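Local coordinates for NAD_Gly3P_dh, NAD-dependent glycerol-3-phosphate dehydrogenase (Streptosporangium roseum, PDB 5OCM), which reduces imines to amines with NADPH as the hydride donor, as an imine reductase related to the beta-hydroxyacid dehydrogenases, at the interface of chains A and B. Sequence-based numbering; all coordinates share one arbitrary frame. Chains: chain A/B, NAD_Gly3P_dh, NAD-dependent glycerol-3-phosphate dehydrogenase.

The interface of chains A and B. Residues chain A 191, 201, 204-205; chain B 169, 172-173, 176.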
loop_
_atom_site.group_PDB
_atom_site.type_symbol
_atom_site.label_atom_id
_atom_site.label_comp_id
_atom_site.label_asym_id
_atom_site.label_seq_id
_atom_site.Cartn_x
_atom_site.Cartn_y
_atom_site.Cartn_z
ATOM N N LEU A 191 9.125 -9.821 11.176
ATOM C CA LEU A 191 10.000 -10.769 10.535
ATOM C C LEU A 191 11.429 -10.752 11.055
ATOM O O LEU A 191 12.086 -11.827 11.077
ATOM C CB LEU A 191 9.984 -10.586 9.006
ATOM C CG LEU A 191 8.710 -11.286 8.455
ATOM C CD1 LEU A 191 8.375 -10.713 7.153
ATOM C CD2 LEU A 191 8.925 -12.812 8.329
ATOM N N PHE A 201 12.479 -9.453 3.048
ATOM C CA PHE A 201 11.025 -9.275 3.068
ATOM C C PHE A 201 10.523 -8.367 1.948
ATOM O O PHE A 201 9.463 -8.616 1.377
ATOM C CB PHE A 201 10.622 -8.752 4.441
ATOM C CG PHE A 201 9.134 -8.479 4.601
ATOM C CD1 PHE A 201 8.209 -9.443 4.250
ATOM C CD2 PHE A 201 8.697 -7.298 5.172
ATOM C CE1 PHE A 201 6.834 -9.220 4.450
ATOM C CE2 PHE A 201 7.348 -7.053 5.373
ATOM C CZ PHE A 201 6.390 -8.015 5.019
ATOM N N PHE A 204 8.852 -9.539 -1.380
ATOM C CA PHE A 204 7.541 -10.173 -1.080
ATOM C C PHE A 204 6.482 -9.081 -0.829
ATOM O O PHE A 204 5.382 -9.132 -1.386
ATOM C CB PHE A 204 7.650 -11.103 0.124
ATOM C CG PHE A 204 8.520 -12.294 -0.104
ATOM C CD1 PHE A 204 7.993 -13.462 -0.685
ATOM C CD2 PHE A 204 9.857 -12.280 0.226
ATOM C CE1 PHE A 204 8.810 -14.568 -0.939
ATOM C CE2 PHE A 204 10.676 -13.404 -0.040
ATOM C CZ PHE A 204 10.152 -14.531 -0.611
ATOM N N ALA A 205 6.832 -8.120 0.019
ATOM C CA ALA A 205 5.919 -7.008 0.297
ATOM C C ALA A 205 5.514 -6.325 -1.000
ATOM O O ALA A 205 4.337 -6.042 -1.214
ATOM C CB ALA A 205 6.513 -6.035 1.273
ATOM N N TYR B 169 5.356 -14.833 7.447
ATOM C CA TYR B 169 5.283 -14.002 6.232
ATOM C C TYR B 169 3.849 -13.583 5.883
ATOM O O TYR B 169 3.581 -12.407 5.586
ATOM C CB TYR B 169 5.858 -14.696 5.005
ATOM C CG TYR B 169 7.352 -14.618 4.813
ATOM C CD1 TYR B 169 8.234 -15.335 5.590
ATOM C CD2 TYR B 169 7.883 -13.793 3.801
ATOM C CE1 TYR B 169 9.599 -15.271 5.399
ATOM C CE2 TYR B 169 9.239 -13.729 3.550
ATOM C CZ TYR B 169 10.101 -14.452 4.343
ATOM O OH TYR B 169 11.455 -14.342 4.071
ATOM N N ALA B 172 2.391 -10.799 8.228
ATOM C CA ALA B 172 3.133 -9.559 7.943
ATOM C C ALA B 172 2.617 -8.925 6.643
ATOM O O ALA B 172 2.339 -7.716 6.596
ATOM C CB ALA B 172 4.625 -9.808 7.868
ATOM N N LEU B 173 2.438 -9.750 5.626
ATOM C CA LEU B 173 1.893 -9.306 4.331
ATOM C C LEU B 173 0.426 -8.850 4.437
ATOM O O LEU B 173 0.059 -7.774 3.894
ATOM C CB LEU B 173 2.057 -10.405 3.280
ATOM C CG LEU B 173 3.502 -10.725 2.870
ATOM C CD1 LEU B 173 3.487 -11.962 2.016
ATOM C CD2 LEU B 173 4.175 -9.547 2.108
ATOM N N ILE B 176 -0.086 -5.364 5.602
ATOM C CA ILE B 176 0.112 -4.354 4.528
ATOM C C ILE B 176 -1.174 -4.185 3.745
ATOM O O ILE B 176 -1.539 -3.047 3.385
ATOM C CB ILE B 176 1.331 -4.704 3.605
ATOM C CG1 ILE B 176 2.582 -4.840 4.450
ATOM C CG2 ILE B 176 1.512 -3.623 2.562
ATOM C CD1 ILE B 176 3.784 -5.270 3.697
#
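A:Phe201 points the far end of its ring at helix 165-192 of chain B, where B:Ala172, B:Leu173 and B:Ile176 receive it. Its CE1 lies 3.6 Å from the CD2 methyl of B:Leu173, the two side chains running past one another in opposite directions, while CZ rests 3.8 Å from CB of B:Ala172 and 4.0 Å from CD1 of B:Ile176. The B:Leu173 methyl is shared, since its CD2 also packs 3.6 Å from CA of A:Ala205; one turn further along, B:Ile176 CD1 meets the A:Ala205 methyl. B:Tyr169 is held between two groups of chain A. Its CE2 edge stands over one face of the A:Phe204 ring, toward the rim, in an edge-to-face pair with the planes at 73°, and the CD2 methyl of A:Leu191 lies over its face, toward the rim, 3.8 Å from B:Tyr169 CD1. A:Leu191 CD1 and A:Ala205 CB flank the A:Phe201 ring on opposite faces, both toward its rim, though the A:Leu191 contact is too close to trust. With CG anti to the backbone N (chi1 178°), that ring extends between the helices; an alanine here would probably leave a gap beside B:Leu173 CD2, B:Ala172 and B:Ile176 CD1. This apolar patch joins the end of helix 165-192 and the start of helix 198-225 of one subunit to the early turns of helix 165-192 of the other, and recurs by two-fold symmetry in the intertwined helical dimer typical of imine reductases.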